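Chain length determinant protein (PDB 4E2H) probably regulates the chain length of lipopolysaccharide O-antigen in the periplasm, acting as an oligomeric inner-membrane protein of the Wzz family. Local coordinates at residues Met32-Gly37 / Arg213-Asp218; Gln105-Val110 / Tyr232-Lys237; Thr139-Ala144 / Pro207-Thr212. All coordinates share one frame; numbering follows the deposited sequence.

Contact 1 (Met32-Gly37 / Arg213-Asp218)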
loop_
_atom_site.group_PDB
_atom_site.type_symbol
_atom_site.label_atom_id
_atom_site.label_comp_id
_atom_site.label_asym_id
_atom_site.label_seq_id
_atom_site.Cartn_x
_atom_site.Cartn_y
_atom_site.Cartn_z
HETATM N N MSE C 32 2.458 3.708 8.370
HETATM C CA MSE C 32 1.826 2.879 7.344
HETATM C C MSE C 32 2.118 3.340 5.911
HETATM O O MSE C 32 2.007 2.549 4.958
HETATM C CB MSE C 32 0.334 2.776 7.590
HETATM C CG MSE C 32 0.035 2.232 8.953
HETATM SE SE MSE C 32 -0.060 0.320 8.969
HETATM C CE MSE C 32 0.299 0.042 10.863
ATOM N N ASN C 33 2.479 4.609 5.752
ATOM C CA ASN C 33 2.911 5.079 4.444
ATOM C C ASN C 33 4.322 4.567 4.093
ATOM O O ASN C 33 4.571 4.164 2.955
ATOM C CB ASN C 33 2.785 6.599 4.316
ATOM C CG ASN C 33 1.481 7.018 3.647
ATOM O OD1 ASN C 33 1.396 7.096 2.416
ATOM N ND2 ASN C 33 0.453 7.282 4.459
ATOM N N VAL C 34 5.229 4.556 5.073
ATOM C CA VAL C 34 6.510 3.866 4.927
ATOM C C VAL C 34 6.333 2.396 4.546
ATOM O O VAL C 34 6.702 1.974 3.447
ATOM C CB VAL C 34 7.311 3.894 6.236
ATOM C CG1 VAL C 34 8.571 3.022 6.108
ATOM C CG2 VAL C 34 7.669 5.307 6.594
ATOM N N ILE C 35 5.784 1.625 5.483
ATOM C CA ILE C 35 5.566 0.184 5.349
ATOM C C ILE C 35 4.910 -0.284 4.023
ATOM O O ILE C 35 5.372 -1.243 3.404
ATOM C CB ILE C 35 4.783 -0.328 6.577
ATOM C CG1 ILE C 35 5.660 -0.228 7.828
ATOM C CG2 ILE C 35 4.271 -1.745 6.368
ATOM C CD1 ILE C 35 4.866 -0.260 9.146
ATOM N N TYR C 36 3.847 0.385 3.591
ATOM C CA TYR C 36 3.172 0.033 2.346
ATOM C C TYR C 36 3.342 1.158 1.320
ATOM O O TYR C 36 3.525 2.323 1.679
ATOM C CB TYR C 36 1.697 -0.259 2.624
ATOM C CG TYR C 36 1.502 -1.346 3.664
ATOM C CD1 TYR C 36 1.609 -2.685 3.316
ATOM C CD2 TYR C 36 1.227 -1.038 4.995
ATOM C CE1 TYR C 36 1.436 -3.696 4.253
ATOM C CE2 TYR C 36 1.048 -2.050 5.948
ATOM C CZ TYR C 36 1.159 -3.379 5.562
ATOM O OH TYR C 36 0.990 -4.403 6.470
ATOM N N GLY C 37 3.308 0.820 0.039
ATOM C CA GLY C 37 3.627 1.814 -0.973
ATOM C C GLY C 37 2.469 2.756 -1.218
ATOM O O GLY C 37 2.042 3.472 -0.307
ATOM N N ARG C 213 15.302 0.218 -2.043
ATOM C CA ARG C 213 16.399 0.036 -1.090
ATOM C C ARG C 213 16.373 1.063 0.029
ATOM O O ARG C 213 16.693 0.756 1.182
ATOM C CB ARG C 213 17.760 0.086 -1.799
ATOM C CG ARG C 213 18.923 -0.078 -0.838
ATOM C CD ARG C 213 20.126 -0.751 -1.492
ATOM N NE ARG C 213 21.299 0.112 -1.392
ATOM C CZ ARG C 213 21.775 0.849 -2.393
ATOM N NH1 ARG C 213 21.196 0.800 -3.589
ATOM N NH2 ARG C 213 22.840 1.618 -2.203
ATOM N N GLN C 214 16.023 2.293 -0.334
ATOM C CA GLN C 214 15.884 3.372 0.628
ATOM C C GLN C 214 14.660 3.097 1.482
ATOM O O GLN C 214 14.658 3.363 2.683
ATOM C CB GLN C 214 15.765 4.717 -0.092
ATOM C CG GLN C 214 15.534 5.907 0.822
ATOM C CD GLN C 214 16.629 6.085 1.859
ATOM O OE1 GLN C 214 16.461 5.728 3.029
ATOM N NE2 GLN C 214 17.757 6.651 1.439
ATOM N N ASN C 215 13.627 2.536 0.860
ATOM C CA ASN C 215 12.389 2.253 1.570
ATOM C C ASN C 215 12.613 1.270 2.697
ATOM O O ASN C 215 11.959 1.343 3.735
ATOM C CB ASN C 215 11.327 1.726 0.621
ATOM C CG ASN C 215 9.929 1.883 1.178
ATOM O OD1 ASN C 215 9.746 2.137 2.378
ATOM N ND2 ASN C 215 8.926 1.734 0.308
ATOM N N LEU C 216 13.552 0.351 2.497
ATOM C CA LEU C 216 13.880 -0.610 3.538
ATOM C C LEU C 216 14.648 0.110 4.628
ATOM O O LEU C 216 14.432 -0.145 5.811
ATOM C CB LEU C 216 14.694 -1.776 2.979
ATOM C CG LEU C 216 14.816 -3.033 3.853
ATOM C CD1 LEU C 216 14.297 -4.263 3.125
ATOM C CD2 LEU C 216 16.257 -3.254 4.298
ATOM N N LEU C 217 15.536 1.018 4.227
ATOM C CA LEU C 217 16.281 1.840 5.186
ATOM C C LEU C 217 15.306 2.579 6.108
ATOM O O LEU C 217 15.457 2.585 7.337
ATOM C CB LEU C 217 17.135 2.874 4.449
ATOM C CG LEU C 217 18.667 2.779 4.483
ATOM C CD1 LEU C 217 19.160 1.355 4.200
ATOM C CD2 LEU C 217 19.287 3.780 3.495
ATOM N N ASP C 218 14.307 3.206 5.490
ATOM C CA ASP C 218 13.289 3.953 6.205
ATOM C C ASP C 218 12.534 3.086 7.209
ATOM O O ASP C 218 12.358 3.486 8.360
ATOM C CB ASP C 218 12.326 4.630 5.219
ATOM C CG ASP C 218 12.989 5.781 4.453
ATOM O OD1 ASP C 218 14.073 6.255 4.892
ATOM O OD2 ASP C 218 12.418 6.215 3.424
#

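Contact 2 (Gln105-Val110 / Tyr232-Lys237)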
loop_
_atom_site.group_PDB
_atom_site.type_symbol
_atom_site.label_atom_id
_atom_site.label_comp_id
_atom_site.label_asym_id
_atom_site.label_seq_id
_atom_site.Cartn_x
_atom_site.Cartn_y
_atom_site.Cartn_z
ATOM N N GLN C 105 -12.648 6.106 33.331
ATOM C CA GLN C 105 -11.547 5.178 33.543
ATOM C C GLN C 105 -11.674 3.962 32.612
ATOM O O GLN C 105 -10.682 3.483 32.070
ATOM C CB GLN C 105 -11.451 4.772 35.011
ATOM C CG GLN C 105 -11.823 3.331 35.296
ATOM C CD GLN C 105 -11.420 2.915 36.703
ATOM O OE1 GLN C 105 -10.575 3.561 37.338
ATOM N NE2 GLN C 105 -12.022 1.829 37.196
ATOM N N TYR C 106 -12.904 3.499 32.409
ATOM C CA TYR C 106 -13.181 2.361 31.547
ATOM C C TYR C 106 -12.868 2.641 30.082
ATOM O O TYR C 106 -12.620 1.727 29.278
ATOM C CB TYR C 106 -14.627 1.917 31.725
ATOM C CG TYR C 106 -14.825 1.109 32.989
ATOM C CD1 TYR C 106 -13.737 0.764 33.779
ATOM C CD2 TYR C 106 -16.090 0.683 33.388
ATOM C CE1 TYR C 106 -13.897 0.024 34.934
ATOM C CE2 TYR C 106 -16.261 -0.072 34.541
ATOM C CZ TYR C 106 -15.158 -0.396 35.314
ATOM O OH TYR C 106 -15.298 -1.142 36.469
ATOM N N ILE C 107 -12.881 3.919 29.746
ATOM C CA ILE C 107 -12.448 4.388 28.440
ATOM C C ILE C 107 -10.936 4.454 28.376
ATOM O O ILE C 107 -10.343 4.109 27.362
ATOM C CB ILE C 107 -12.996 5.788 28.173
ATOM C CG1 ILE C 107 -14.456 5.682 27.703
ATOM C CG2 ILE C 107 -12.101 6.546 27.188
ATOM C CD1 ILE C 107 -15.183 7.006 27.657
ATOM N N GLN C 108 -10.317 4.916 29.459
ATOM C CA GLN C 108 -8.866 4.930 29.543
ATOM C C GLN C 108 -8.343 3.501 29.702
ATOM O O GLN C 108 -7.167 3.235 29.473
ATOM C CB GLN C 108 -8.401 5.815 30.699
ATOM C CG GLN C 108 -6.891 6.014 30.788
ATOM C CD GLN C 108 -6.297 6.664 29.540
ATOM O OE1 GLN C 108 -6.873 7.610 28.976
ATOM N NE2 GLN C 108 -5.131 6.159 29.102
ATOM N N GLN C 109 -9.226 2.578 30.072
ATOM C CA GLN C 109 -8.823 1.199 30.272
ATOM C C GLN C 109 -8.806 0.497 28.922
ATOM O O GLN C 109 -7.975 -0.384 28.657
ATOM C CB GLN C 109 -9.776 0.490 31.233
ATOM C CG GLN C 109 -9.618 -1.030 31.271
ATOM C CD GLN C 109 -10.645 -1.692 32.172
ATOM O OE1 GLN C 109 -10.632 -1.498 33.389
ATOM N NE2 GLN C 109 -11.559 -2.457 31.580
ATOM N N VAL C 110 -9.736 0.896 28.065
ATOM C CA VAL C 110 -9.765 0.366 26.720
ATOM C C VAL C 110 -8.739 1.095 25.862
ATOM O O VAL C 110 -8.065 0.471 25.041
ATOM C CB VAL C 110 -11.171 0.458 26.107
ATOM C CG1 VAL C 110 -11.138 0.085 24.637
ATOM C CG2 VAL C 110 -12.134 -0.451 26.862
ATOM N N TYR C 232 -9.137 7.381 19.338
ATOM C CA TYR C 232 -10.403 8.144 19.351
ATOM C C TYR C 232 -10.183 9.637 19.656
ATOM O O TYR C 232 -9.072 10.058 20.006
ATOM C CB TYR C 232 -11.341 7.585 20.429
ATOM C CG TYR C 232 -10.925 7.986 21.840
ATOM C CD1 TYR C 232 -10.021 7.221 22.566
ATOM C CD2 TYR C 232 -11.419 9.139 22.433
ATOM C CE1 TYR C 232 -9.620 7.590 23.840
ATOM C CE2 TYR C 232 -11.022 9.516 23.705
ATOM C CZ TYR C 232 -10.119 8.736 24.406
ATOM O OH TYR C 232 -9.704 9.098 25.674
ATOM N N ARG C 233 -11.245 10.434 19.529
ATOM C CA ARG C 233 -11.228 11.798 20.047
ATOM C C ARG C 233 -12.568 12.123 20.702
ATOM O O ARG C 233 -13.623 11.617 20.293
ATOM C CB ARG C 233 -10.850 12.837 18.978
ATOM C CG ARG C 233 -12.032 13.615 18.394
ATOM C CD ARG C 233 -11.586 14.742 17.466
ATOM N NE ARG C 233 -12.611 15.075 16.475
ATOM C CZ ARG C 233 -13.654 15.880 16.701
ATOM N NH1 ARG C 233 -13.823 16.442 17.895
ATOM N NH2 ARG C 233 -14.536 16.118 15.731
ATOM N N TYR C 234 -12.518 12.950 21.740
ATOM C CA TYR C 234 -13.720 13.328 22.466
ATOM C C TYR C 234 -14.470 14.409 21.712
ATOM O O TYR C 234 -13.892 15.451 21.389
ATOM C CB TYR C 234 -13.331 13.853 23.840
ATOM C CG TYR C 234 -13.201 12.777 24.882
ATOM C CD1 TYR C 234 -14.146 11.768 24.976
ATOM C CD2 TYR C 234 -12.138 12.773 25.774
ATOM C CE1 TYR C 234 -14.046 10.778 25.947
ATOM C CE2 TYR C 234 -12.018 11.789 26.745
ATOM C CZ TYR C 234 -12.975 10.794 26.835
ATOM O OH TYR C 234 -12.865 9.814 27.811
ATOM N N VAL C 235 -15.739 14.168 21.415
ATOM C CA VAL C 235 -16.606 15.261 20.983
ATOM C C VAL C 235 -17.135 15.974 22.250
ATOM O O VAL C 235 -17.303 17.193 22.281
ATOM C CB VAL C 235 -17.754 14.763 20.092
ATOM C CG1 VAL C 235 -18.420 15.940 19.404
ATOM C CG2 VAL C 235 -17.228 13.781 19.040
HETATM N N MSE C 236 -17.384 15.185 23.293
HETATM C CA MSE C 236 -17.695 15.694 24.609
HETATM C C MSE C 236 -17.213 14.678 25.647
HETATM O O MSE C 236 -17.504 13.478 25.527
HETATM C CB MSE C 236 -19.204 15.895 24.769
ATOM N N LYS C 237 -16.504 15.164 26.669
ATOM C CA LYS C 237 -16.041 14.301 27.747
ATOM C C LYS C 237 -17.226 13.816 28.566
ATOM O O LYS C 237 -18.375 14.194 28.284
ATOM C CB LYS C 237 -15.028 15.022 28.636
#

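Contact 3 (Thr139-Ala144 / Pro207-Thr212)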
loop_
_atom_site.group_PDB
_atom_site.type_symbol
_atom_site.label_atom_id
_atom_site.label_comp_id
_atom_site.label_asym_id
_atom_site.label_seq_id
_atom_site.Cartn_x
_atom_site.Cartn_y
_atom_site.Cartn_z
ATOM N N THR C 139 15.316 -10.574 -5.397
ATOM C CA THR C 139 14.919 -10.921 -6.760
ATOM C C THR C 139 15.592 -10.043 -7.813
ATOM O O THR C 139 16.065 -10.540 -8.859
ATOM C CB THR C 139 13.408 -10.831 -6.955
ATOM O OG1 THR C 139 12.780 -11.959 -6.319
ATOM C CG2 THR C 139 13.056 -10.790 -8.468
ATOM N N GLN C 140 15.628 -8.742 -7.537
ATOM C CA GLN C 140 16.199 -7.774 -8.459
ATOM C C GLN C 140 17.722 -7.860 -8.439
ATOM O O GLN C 140 18.390 -7.483 -9.401
ATOM C CB GLN C 140 15.741 -6.370 -8.095
ATOM C CG GLN C 140 14.588 -5.901 -8.923
ATOM C CD GLN C 140 14.180 -4.484 -8.591
ATOM O OE1 GLN C 140 14.115 -4.094 -7.417
ATOM N NE2 GLN C 140 13.907 -3.694 -9.629
ATOM N N GLU C 141 18.265 -8.346 -7.330
ATOM C CA GLU C 141 19.687 -8.612 -7.244
ATOM C C GLU C 141 20.051 -9.745 -8.205
ATOM O O GLU C 141 21.002 -9.650 -8.982
ATOM C CB GLU C 141 20.065 -9.002 -5.819
ATOM C CG GLU C 141 20.907 -7.980 -5.099
ATOM C CD GLU C 141 20.224 -7.425 -3.851
ATOM O OE1 GLU C 141 19.555 -8.223 -3.130
ATOM O OE2 GLU C 141 20.355 -6.191 -3.604
ATOM N N VAL C 142 19.281 -10.819 -8.142
ATOM C CA VAL C 142 19.538 -11.999 -8.962
ATOM C C VAL C 142 19.438 -11.693 -10.456
ATOM O O VAL C 142 20.298 -12.102 -11.244
ATOM C CB VAL C 142 18.535 -13.096 -8.642
ATOM C CG1 VAL C 142 18.548 -14.140 -9.761
ATOM C CG2 VAL C 142 18.827 -13.697 -7.251
ATOM N N VAL C 143 18.383 -10.971 -10.834
ATOM C CA VAL C 143 18.175 -10.555 -12.212
ATOM C C VAL C 143 19.369 -9.802 -12.777
ATOM O O VAL C 143 19.733 -10.021 -13.934
ATOM C CB VAL C 143 16.952 -9.634 -12.342
ATOM C CG1 VAL C 143 16.910 -8.988 -13.713
ATOM C CG2 VAL C 143 15.675 -10.410 -12.068
ATOM N N ALA C 144 19.956 -8.903 -11.976
ATOM C CA ALA C 144 21.051 -8.064 -12.455
ATOM C C ALA C 144 22.387 -8.801 -12.457
ATOM O O ALA C 144 23.280 -8.456 -13.231
ATOM C CB ALA C 144 21.159 -6.802 -11.656
ATOM N N PRO C 207 15.611 2.071 -11.493
ATOM C CA PRO C 207 15.471 3.132 -10.489
ATOM C C PRO C 207 14.620 2.626 -9.333
ATOM O O PRO C 207 14.849 3.013 -8.182
ATOM C CB PRO C 207 14.729 4.236 -11.240
ATOM C CG PRO C 207 14.985 3.924 -12.718
ATOM C CD PRO C 207 15.023 2.445 -12.791
ATOM N N ASN C 208 13.655 1.759 -9.640
ATOM C CA ASN C 208 12.843 1.137 -8.611
ATOM C C ASN C 208 13.674 0.398 -7.577
ATOM O O ASN C 208 13.237 0.190 -6.441
ATOM C CB ASN C 208 11.858 0.141 -9.206
ATOM C CG ASN C 208 11.207 -0.724 -8.133
ATOM O OD1 ASN C 208 11.656 -1.846 -7.859
ATOM N ND2 ASN C 208 10.157 -0.187 -7.495
ATOM N N TYR C 209 14.856 -0.040 -7.980
ATOM C CA TYR C 209 15.715 -0.752 -7.067
ATOM C C TYR C 209 16.241 0.199 -6.007
ATOM O O TYR C 209 16.286 -0.155 -4.827
ATOM C CB TYR C 209 16.877 -1.391 -7.800
ATOM C CG TYR C 209 17.864 -2.013 -6.859
ATOM C CD1 TYR C 209 17.588 -3.218 -6.228
ATOM C CD2 TYR C 209 19.065 -1.392 -6.586
ATOM C CE1 TYR C 209 18.504 -3.794 -5.349
ATOM C CE2 TYR C 209 19.987 -1.958 -5.717
ATOM C CZ TYR C 209 19.706 -3.156 -5.100
ATOM O OH TYR C 209 20.635 -3.714 -4.234
ATOM N N TYR C 210 16.648 1.400 -6.412
ATOM C CA TYR C 210 17.143 2.356 -5.425
ATOM C C TYR C 210 16.032 2.847 -4.490
ATOM O O TYR C 210 16.272 3.014 -3.296
ATOM C CB TYR C 210 17.892 3.520 -6.083
ATOM C CG TYR C 210 18.971 3.031 -7.005
ATOM C CD1 TYR C 210 20.020 2.265 -6.517
ATOM C CD2 TYR C 210 18.935 3.311 -8.370
ATOM C CE1 TYR C 210 21.013 1.771 -7.369
ATOM C CE2 TYR C 210 19.929 2.838 -9.235
ATOM C CZ TYR C 210 20.963 2.061 -8.722
ATOM O OH TYR C 210 21.955 1.576 -9.549
ATOM N N GLN C 211 14.826 3.065 -5.021
ATOM C CA GLN C 211 13.699 3.516 -4.189
ATOM C C GLN C 211 13.389 2.469 -3.146
ATOM O O GLN C 211 13.252 2.758 -1.953
ATOM C CB GLN C 211 12.431 3.726 -5.017
ATOM C CG GLN C 211 12.517 4.805 -6.070
ATOM C CD GLN C 211 11.252 4.874 -6.900
ATOM O OE1 GLN C 211 10.204 4.364 -6.488
ATOM N NE2 GLN C 211 11.341 5.488 -8.086
ATOM N N THR C 212 13.249 1.242 -3.628
ATOM C CA THR C 212 12.980 0.109 -2.781
ATOM C C THR C 212 14.037 0.025 -1.678
ATOM O O THR C 212 13.709 -0.168 -0.504
ATOM C CB THR C 212 12.961 -1.179 -3.624
ATOM O OG1 THR C 212 11.672 -1.327 -4.246
ATOM C CG2 THR C 212 13.272 -2.368 -2.755
#

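Contact 1 (Met32-Gly37 / Arg213-Asp218)
Val34 meets Asn215 and Asp218 where the last turn of helix 26-35 comes up beside helix 207-219, and these three residues carry nearly all of the 134 Å² buried here. With CG1 anti to the backbone N (chi1 173°), Val34 puts this one methyl against the neighbouring helix, where it rests 4.1 Å from Asp218 C and 4.2 Å from Asp218 CB. The methyl thus packs on the backbone and first side-chain carbon of Asp218, while the carboxylate is engaged elsewhere: Asp218 OD2 forms a salt bridge with Arg138 of the second subunit. Asn215 extends from one turn earlier to the end of helix 26-35, its side chain crossing that of Val34 at a slant. Its amide carbon CG lies 3.9 Å from Val34 O, so the polar group faces a main-chain carbonyl at a helix end.

Each of these shorter helices also leans on the long helix 97-164, the extended rod characteristic of Wzz periplasmic domains. From helix 26-35 and its end, Ile35 packs on Ile126, and Tyr36 OH hydrogen-bonds to Asn125 OD1; from helix 207-219, Leu216 touches Gln134. Val34 joins two segments with 175 residues of chain between them. Tyr36 leaves the helical conformation although its N still bonds to Met32 O at 3.2 Å, whereas segment 213-218 is helical throughout, with Asp218 N 2.8 Å from Gln214 O.

Contact 2 (Gln105-Val110 / Tyr232-Lys237)
One isoleucine meets two tyrosine hydroxyls: Ile107 turns its methyl CG2 to both Tyr234 and Tyr232, and no hydrogen bond joins the two segments. This is a helix-on-sheet contact in the alpha/beta part of the Wzz periplasmic fold. Helix 97-164 supplies Ile107, and the tyrosines come from and next to strand 233-234, an outer strand of the four-stranded antiparallel sheet within this chain.

The two rings approach the aliphatic side chain differently. Tyr234 comes from the direction opposite to Ile107 and presents its phenolic end, with OH 3.4 Å from Ile107 CG2; the other branch of the isoleucine runs out extended (chi2 169°), bringing CD1 near the plane of the Tyr234 ring at its edge, 3.6 Å from Tyr234 OH. Tyr232 instead crosses Ile107 at about a right angle, and its CZ is 4.1 Å from Ile107 CG2. Its chi1 of 75°, which sets CG between the backbone N and the carbonyl carbon, carries the ring toward the helix.

Around this group the backbone of strand 233-234 pairs with strand 12-18. Just beyond it, Val235 and Met236 both face Ile16 in a classic beta bulge, where the chain turns a corner. Phe54 meets the Tyr232 ring with planes at about 60°, and Val110 of the helix packs on Ala57 and Leu61 of helix 43-65. The tyrosines also pack on each other: Tyr232 CE2 lies 3.7 Å above the centre of one face of the Tyr234 ring, and Lys237 CA approaches the opposite face nearer its rim.

Contact 3 (Thr139-Ala144 / Pro207-Thr212)
With CG anti to the backbone N (chi1 174°), Tyr209 reaches out of helix 207-219 toward helix 97-164, and a bend at chi2 swings the carboxylate of Glu141 round to meet its hydroxyl. Tyr209 OH donates to Glu141 OE2 at 2.6 Å, arriving nearly along the acceptor's C-O axis. The carboxylate stands almost perpendicular to the ring, 88° between planes, with OE2 at the ring edge.

Gln140 covers the part of the tyrosine nearer its backbone. Its chain, extended beyond CG, slides past Tyr209 in the reverse sense, so that Gln140 CB comes 4.1 Å from Tyr209 CD1 and the amide carbon CD lies 4.2 Å from Tyr209 CB. The amide end also reaches the side chain of Asn208, crossing it at about a right angle.

The two segments run roughly antiparallel, at 146°, in the rod-like part of this Wzz domain. Phe205 stacks on the Tyr209 ring, and Leu137 packs against it from the long helix. The single short bond from Tyr209 OH to Glu141 OE2 fixes the far end of the ring while the aliphatic part of Gln140 packs nearer its base, and it would probably stabilise the ionised form of Glu141.

In the fold
Along the chain the segments come in the order 32-37, 105-110, 139-144, 207-212, 213-218 and 232-237, so contact 3 is nested within the loops closed by contacts 1 and 2, which cross each other. Contacts 1 and 3 share helix 207-219 and have centres about 15 Å apart; contacts 2 and 3 share helix 97-164 yet lie about 46 Å apart, on opposite sides of the chain's centre. Between contacts 1 and 2 the centres are about 32 Å apart. The long helix thus links the sheet region to the distal helical packing, and each contact also touches the second subunit, consistent with an elongated protomer that assembles side by side.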